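Local coordinates for Dps family protein (Staphylococcus aureus subsp. aureus, PDB 2D5K), which probably binds and oxidises iron within a hollow twelve-subunit shell and probably, like other Dps proteins, compacts the bacterial nucleoid, at residues B[39-42]-B[43-47]; B[124-127]-B[128-132]; B[131-134]-B[135-139]. All coordinates share one frame; numbering follows the deposited sequence.

Contact 1: residues B[39-42]-B[43-47]; sequences FSLH and VKFEE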
loop_
_atom_site.group_PDB
_atom_site.type_symbol
_atom_site.label_atom_id
_atom_site.label_comp_id
_atom_site.label_asym_id
_atom_site.label_seq_id
_atom_site.Cartn_x
_atom_site.Cartn_y
_atom_site.Cartn_z
ATOM N N PHE B 39 16.737 -16.190 16.773
ATOM C CA PHE B 39 15.882 -15.498 15.821
ATOM C C PHE B 39 14.859 -14.562 16.455
ATOM O O PHE B 39 14.716 -13.420 16.020
ATOM C CB PHE B 39 15.225 -16.520 14.890
ATOM C CG PHE B 39 16.217 -17.265 14.037
ATOM C CD1 PHE B 39 16.958 -16.593 13.067
ATOM C CD2 PHE B 39 16.461 -18.620 14.242
ATOM C CE1 PHE B 39 17.929 -17.256 12.317
ATOM C CE2 PHE B 39 17.430 -19.295 13.498
ATOM C CZ PHE B 39 18.166 -18.612 12.535
ATOM N N SER B 40 14.167 -15.021 17.494
ATOM C CA SER B 40 13.179 -14.173 18.154
ATOM C C SER B 40 13.810 -12.962 18.840
ATOM O O SER B 40 13.364 -11.829 18.651
ATOM C CB SER B 40 12.386 -14.974 19.193
ATOM O OG SER B 40 11.550 -15.935 18.573
ATOM N N LEU B 41 14.849 -13.199 19.633
ATOM C CA LEU B 41 15.500 -12.118 20.361
ATOM C C LEU B 41 16.252 -11.135 19.468
ATOM O O LEU B 41 16.250 -9.932 19.724
ATOM C CB LEU B 41 16.438 -12.703 21.420
ATOM C CG LEU B 41 15.711 -13.526 22.490
ATOM C CD1 LEU B 41 16.726 -14.106 23.465
ATOM C CD2 LEU B 41 14.700 -12.648 23.226
ATOM N N HIS B 42 16.889 -11.646 18.421
ATOM C CA HIS B 42 17.628 -10.797 17.491
ATOM C C HIS B 42 16.670 -9.723 16.970
ATOM O O HIS B 42 17.008 -8.537 16.923
ATOM C CB HIS B 42 18.177 -11.652 16.337
ATOM C CG HIS B 42 18.903 -10.872 15.285
ATOM N ND1 HIS B 42 18.439 -10.762 13.991
ATOM C CD2 HIS B 42 20.065 -10.180 15.329
ATOM C CE1 HIS B 42 19.286 -10.035 13.283
ATOM N NE2 HIS B 42 20.281 -9.671 14.071
ATOM N N VAL B 43 15.462 -10.144 16.607
ATOM C CA VAL B 43 14.455 -9.222 16.103
ATOM C C VAL B 43 13.880 -8.341 17.206
ATOM O O VAL B 43 13.765 -7.128 17.038
ATOM C CB VAL B 43 13.296 -9.981 15.421
ATOM C CG1 VAL B 43 12.187 -9.008 15.043
ATOM C CG2 VAL B 43 13.810 -10.695 14.185
ATOM N N LYS B 44 13.525 -8.942 18.337
ATOM C CA LYS B 44 12.954 -8.178 19.443
ATOM C C LYS B 44 13.869 -7.039 19.890
ATOM O O LYS B 44 13.401 -5.938 20.177
ATOM C CB LYS B 44 12.655 -9.094 20.638
ATOM C CG LYS B 44 11.964 -8.369 21.788
ATOM C CD LYS B 44 10.651 -7.745 21.319
ATOM C CE LYS B 44 10.112 -6.719 22.313
ATOM N NZ LYS B 44 9.672 -7.309 23.613
ATOM N N PHE B 45 15.171 -7.296 19.953
ATOM C CA PHE B 45 16.100 -6.252 20.370
ATOM C C PHE B 45 16.127 -5.097 19.373
ATOM O O PHE B 45 16.339 -3.948 19.761
ATOM C CB PHE B 45 17.510 -6.821 20.572
ATOM C CG PHE B 45 17.615 -7.789 21.727
ATOM C CD1 PHE B 45 16.831 -7.623 22.866
ATOM C CD2 PHE B 45 18.502 -8.857 21.678
ATOM C CE1 PHE B 45 16.929 -8.510 23.940
ATOM C CE2 PHE B 45 18.609 -9.746 22.746
ATOM C CZ PHE B 45 17.820 -9.572 23.877
ATOM N N GLU B 46 15.909 -5.393 18.093
ATOM C CA GLU B 46 15.890 -4.336 17.083
ATOM C C GLU B 46 14.620 -3.506 17.239
ATOM O O GLU B 46 14.651 -2.283 17.133
ATOM C CB GLU B 46 15.946 -4.914 15.665
ATOM C CG GLU B 46 16.043 -3.819 14.599
ATOM C CD GLU B 46 16.249 -4.351 13.195
ATOM O OE1 GLU B 46 16.902 -5.404 13.038
ATOM O OE2 GLU B 46 15.775 -3.695 12.242
ATOM N N GLU B 47 13.500 -4.172 17.493
ATOM C CA GLU B 47 12.243 -3.458 17.678
ATOM C C GLU B 47 12.414 -2.513 18.862
ATOM O O GLU B 47 11.935 -1.378 18.848
ATOM C CB GLU B 47 11.103 -4.443 17.945
ATOM C CG GLU B 47 10.990 -5.544 16.889
ATOM C CD GLU B 47 9.789 -6.455 17.099
ATOM O OE1 GLU B 47 9.486 -6.792 18.264
ATOM O OE2 GLU B 47 9.156 -6.845 16.095
#

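Contact 2: residues B[124-127]-B[128-132]; sequences VSED and MFIGM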
loop_
_atom_site.group_PDB
_atom_site.type_symbol
_atom_site.label_atom_id
_atom_site.label_comp_id
_atom_site.label_asym_id
_atom_site.label_seq_id
_atom_site.Cartn_x
_atom_site.Cartn_y
_atom_site.Cartn_z
ATOM N N VAL B 124 2.229 18.276 29.158
ATOM C CA VAL B 124 2.666 17.661 27.909
ATOM C C VAL B 124 3.793 16.674 28.221
ATOM O O VAL B 124 3.759 15.524 27.787
ATOM C CB VAL B 124 3.173 18.719 26.906
ATOM C CG1 VAL B 124 3.894 18.039 25.740
ATOM C CG2 VAL B 124 1.995 19.534 26.380
ATOM N N SER B 125 4.788 17.124 28.977
ATOM C CA SER B 125 5.900 16.245 29.335
ATOM C C SER B 125 5.376 15.101 30.185
ATOM O O SER B 125 5.831 13.963 30.066
ATOM C CB SER B 125 6.976 17.017 30.102
ATOM O OG SER B 125 7.595 17.982 29.263
ATOM N N GLU B 126 4.409 15.405 31.044
ATOM C CA GLU B 126 3.826 14.384 31.901
ATOM C C GLU B 126 3.233 13.284 31.028
ATOM O O GLU B 126 3.455 12.098 31.269
ATOM C CB GLU B 126 2.733 14.990 32.787
ATOM C CG GLU B 126 2.055 13.974 33.696
ATOM C CD GLU B 126 0.942 14.579 34.529
ATOM O OE1 GLU B 126 0.590 15.756 34.297
ATOM O OE2 GLU B 126 0.411 13.875 35.410
ATOM N N ASP B 127 2.489 13.690 30.003
ATOM C CA ASP B 127 1.854 12.748 29.086
ATOM C C ASP B 127 2.890 11.900 28.352
ATOM O O ASP B 127 2.678 10.707 28.126
ATOM C CB ASP B 127 0.986 13.510 28.079
ATOM C CG ASP B 127 0.210 12.589 27.161
ATOM O OD1 ASP B 127 -0.543 11.733 27.673
ATOM O OD2 ASP B 127 0.349 12.727 25.926
ATOM N N MET B 128 4.007 12.515 27.977
ATOM C CA MET B 128 5.065 11.789 27.284
ATOM C C MET B 128 5.682 10.737 28.196
ATOM O O MET B 128 5.979 9.625 27.756
ATOM C CB MET B 128 6.137 12.755 26.788
ATOM C CG MET B 128 5.661 13.591 25.614
ATOM S SD MET B 128 6.943 14.676 24.991
ATOM C CE MET B 128 6.032 15.559 23.694
ATOM N N PHE B 129 5.875 11.086 29.464
ATOM C CA PHE B 129 6.433 10.131 30.414
ATOM C C PHE B 129 5.462 8.971 30.600
ATOM O O PHE B 129 5.878 7.823 30.731
ATOM C CB PHE B 129 6.695 10.797 31.767
ATOM C CG PHE B 129 7.855 11.752 31.764
ATOM C CD1 PHE B 129 9.067 11.397 31.177
ATOM C CD2 PHE B 129 7.752 12.992 32.390
ATOM C CE1 PHE B 129 10.163 12.263 31.215
ATOM C CE2 PHE B 129 8.842 13.861 32.432
ATOM C CZ PHE B 129 10.049 13.493 31.843
ATOM N N ILE B 130 4.165 9.275 30.622
ATOM C CA ILE B 130 3.141 8.246 30.789
ATOM C C ILE B 130 3.182 7.276 29.616
ATOM O O ILE B 130 3.141 6.061 29.802
ATOM C CB ILE B 130 1.719 8.850 30.854
ATOM C CG1 ILE B 130 1.606 9.825 32.027
ATOM C CG2 ILE B 130 0.686 7.732 30.977
ATOM C CD1 ILE B 130 1.815 9.204 33.356
ATOM N N GLY B 131 3.248 7.821 28.406
ATOM C CA GLY B 131 3.304 6.982 27.222
ATOM C C GLY B 131 4.507 6.057 27.274
ATOM O O GLY B 131 4.413 4.878 26.938
ATOM N N MET B 132 5.647 6.596 27.692
ATOM C CA MET B 132 6.868 5.803 27.793
ATOM C C MET B 132 6.732 4.717 28.860
ATOM O O MET B 132 7.094 3.563 28.635
ATOM C CB MET B 132 8.061 6.701 28.134
ATOM C CG MET B 132 9.367 5.936 28.330
ATOM S SD MET B 132 10.753 6.997 28.791
ATOM C CE MET B 132 11.202 7.663 27.196
#

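Contact 3: residues B[131-134]-B[135-139]; sequences GMQT and SVDKH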
loop_
_atom_site.group_PDB
_atom_site.type_symbol
_atom_site.label_atom_id
_atom_site.label_comp_id
_atom_site.label_asym_id
_atom_site.label_seq_id
_atom_site.Cartn_x
_atom_site.Cartn_y
_atom_site.Cartn_z
ATOM N N GLY B 131 3.248 7.821 28.406
ATOM C CA GLY B 131 3.304 6.982 27.222
ATOM C C GLY B 131 4.507 6.057 27.274
ATOM O O GLY B 131 4.413 4.878 26.938
ATOM N N MET B 132 5.647 6.596 27.692
ATOM C CA MET B 132 6.868 5.803 27.793
ATOM C C MET B 132 6.732 4.717 28.860
ATOM O O MET B 132 7.094 3.563 28.635
ATOM C CB MET B 132 8.061 6.701 28.134
ATOM C CG MET B 132 9.367 5.936 28.330
ATOM S SD MET B 132 10.753 6.997 28.791
ATOM C CE MET B 132 11.202 7.663 27.196
ATOM N N GLN B 133 6.205 5.084 30.023
ATOM C CA GLN B 133 6.040 4.113 31.100
ATOM C C GLN B 133 5.108 2.982 30.667
ATOM O O GLN B 133 5.296 1.829 31.054
ATOM C CB GLN B 133 5.492 4.800 32.354
ATOM C CG GLN B 133 5.477 3.903 33.593
ATOM C CD GLN B 133 4.935 4.617 34.811
ATOM O OE1 GLN B 133 3.917 5.301 34.732
ATOM N NE2 GLN B 133 5.609 4.455 35.953
ATOM N N THR B 134 4.101 3.318 29.864
ATOM C CA THR B 134 3.154 2.323 29.370
ATOM C C THR B 134 3.902 1.226 28.610
ATOM O O THR B 134 3.728 0.034 28.875
ATOM C CB THR B 134 2.121 2.954 28.401
ATOM O OG1 THR B 134 1.350 3.949 29.090
ATOM C CG2 THR B 134 1.184 1.882 27.848
ATOM N N SER B 135 4.734 1.637 27.659
ATOM C CA SER B 135 5.491 0.680 26.853
ATOM C C SER B 135 6.559 -0.043 27.669
ATOM O O SER B 135 6.758 -1.253 27.518
ATOM C CB SER B 135 6.143 1.392 25.670
ATOM O OG SER B 135 6.924 0.478 24.916
ATOM N N VAL B 136 7.249 0.695 28.530
ATOM C CA VAL B 136 8.282 0.096 29.373
ATOM C C VAL B 136 7.700 -1.032 30.231
ATOM O O VAL B 136 8.256 -2.136 30.297
ATOM C CB VAL B 136 8.934 1.169 30.284
ATOM C CG1 VAL B 136 9.753 0.507 31.390
ATOM C CG2 VAL B 136 9.829 2.079 29.438
ATOM N N ASP B 137 6.575 -0.762 30.882
ATOM C CA ASP B 137 5.942 -1.769 31.730
ATOM C C ASP B 137 5.457 -2.973 30.932
ATOM O O ASP B 137 5.558 -4.114 31.384
ATOM C CB ASP B 137 4.762 -1.158 32.499
ATOM C CG ASP B 137 5.207 -0.205 33.595
ATOM O OD1 ASP B 137 6.417 -0.173 33.907
ATOM O OD2 ASP B 137 4.341 0.506 34.154
ATOM N N LYS B 138 4.922 -2.716 29.745
ATOM C CA LYS B 138 4.424 -3.787 28.889
ATOM C C LYS B 138 5.579 -4.698 28.486
ATOM O O LYS B 138 5.489 -5.922 28.601
ATOM C CB LYS B 138 3.762 -3.187 27.648
ATOM C CG LYS B 138 3.104 -4.196 26.730
ATOM C CD LYS B 138 2.388 -3.477 25.591
ATOM C CE LYS B 138 1.642 -4.450 24.692
ATOM N NZ LYS B 138 0.962 -3.745 23.558
ATOM N N HIS B 139 6.667 -4.099 28.015
ATOM C CA HIS B 139 7.836 -4.877 27.617
ATOM C C HIS B 139 8.389 -5.654 28.807
ATOM O O HIS B 139 8.801 -6.804 28.670
ATOM C CB HIS B 139 8.943 -3.966 27.085
ATOM C CG HIS B 139 8.655 -3.375 25.742
ATOM N ND1 HIS B 139 8.371 -4.146 24.635
ATOM C CD2 HIS B 139 8.635 -2.089 25.322
ATOM C CE1 HIS B 139 8.190 -3.358 23.589
ATOM N NE2 HIS B 139 8.345 -2.106 23.981
#

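Contact 1: residues B[39-42]-B[43-47]
Leu41 and Phe45 meet one turn apart in a local, within-helix contact near the start of helix 38-65, on the side of that helix turned into the subunit. The methylene CB of Leu41 lies 3.9 Å from CE2 of the Phe45 ring. With CG of Phe45 beside its own backbone N (chi1 -67°), the ring leans back beside the preceding turn, and its CG comes within 3.2 Å of Leu41 O. That carbonyl also accepts the peptide N-H of Phe45, with N and O 2.9 Å apart. The ring continues inward onto Met95 and Leu99 of helix 92-120, which places the pair near one end of the interior of the four-helix bundle of the ferritin fold. Lys44 N gives Ser40 O a bond of the same 2.9 Å length, whereas the one from Val43 N to Phe39 O is weak at 3.4 Å. His42 stacks with His30 and Phe38 of its own chain, and its ring also meets Trp141 of a neighbouring subunit at steeply inclined planes. Its NE2 is hydrogen-bonded to Glu61 of yet another subunit, a pairing across the interface consistent with the inter-subunit ferroxidase site of Dps proteins.

Contact 2: residues B[124-127]-B[128-132]
Met128 lies alongside Val124 one helical turn on, both side chains pointing the same way, at the beginning of helix 123-147, the last helix of the ferritin-like four-helix bundle. Fully extended beyond CG, the methionine carries its CE methyl to 3.9 Å from Val124 CG1, while Met128 N bonds to Val124 O at 3.0 Å. Both side chains also touch Arg62 of helix 38-65 and Thr134 of a neighbouring subunit, so this apolar pair belongs to the interface as well as to the bundle. Phe129 comes next. Its chi1 of -72° swings the ring back alongside the carbonyl of Ser125, with CD2 3.2 Å from Ser125 O, the same oxygen that takes the Phe129 N-H; beyond it the ring packs on Leu12, Leu110 and Ile114. The hydroxyl of Ser125 is engaged by Asp122 and Arg62. Ile130 points back toward the previous turn, and its CG1 approaches Glu126 O to 3.0 Å beside the bond from Ile130 N to that oxygen. Gly131, without a side chain, contributes its backbone: Gly131 N reaches Asp127 O at 3.0 Å, and the donor is tilted 24° from the plane of the carbonyl.

Contact 3: residues B[131-134]-B[135-139]
Gln133 and Asp137 cross obliquely on successive turns of helix 123-147, the last long helix of the ferritin-like bundle, with the amide and carboxylate planes 36° apart. They touch through a methylene: Gln133 CG lies 3.6 Å from Asp137 OD2. The two polar ends are held by other groups. Gln133, its CG anti to the backbone N (chi1 -172°) and its chain extended, sends NE2 to Glu111 of helix 92-120. Asp137 has CG beside its own backbone N (chi1 -71°), which folds the carboxylate back until Asp137 CG is 3.3 Å from Gln133 O, the oxygen bonded by Asp137 N. OD1 then bonds to Ser107, and OD2 makes a salt bridge with Arg62 of a neighbouring subunit. Two partners on separate oxygens should fix the rotation of this carboxylate, and the arginine would probably favour its ionised form.

Met132 and Val136 also lie at a slant to each other, their CG and CG2 atoms 4.0 Å apart, and both pack on Trp19 of helix 5-32. The same CG2 methyl of Val136 approaches Met132 O to 3.2 Å, next to the nearly axial bond that Val136 N makes to that carbonyl at 2.9 Å. Ser135 is directed to another face, where its OG bonds to Glu51 of helix 38-65, the residue that also takes NE2 of His139. Thr134 turns its OG1 back to the carbonyl of Ile130. Toward the neighbouring subunit, where Lys138 packs on its Glu61, Lys138 CB rests 3.4 Å from Thr134 O, the oxygen bonded by Lys138 N at 3.1 Å.

Contacts 2 and 3 are overlapping successive stretches of helix 123-147, sharing Gly131 and Met132, with centres about 11 Å apart. Contact 1 belongs to helix 38-65, its centre about 18 Å from that of contact 3 and about 26 Å from that of contact 2. Contacts 1 and 3 nevertheless touch where helix 38-65 meets helix 123-147, Lys44 NZ packing 3.6 Å from His139 ND1; contact 2 stays about 12 Å from contact 1 at the nearest atoms. All three face other subunits. Through His42 and Glu61 of another subunit, contact 1 probably lies at the iron site, and in contact 3 Lys138 packs on Glu61 of a neighbouring subunit. A glycerol, probably from the crystallisation liquor, binds Asp127 in contact 2.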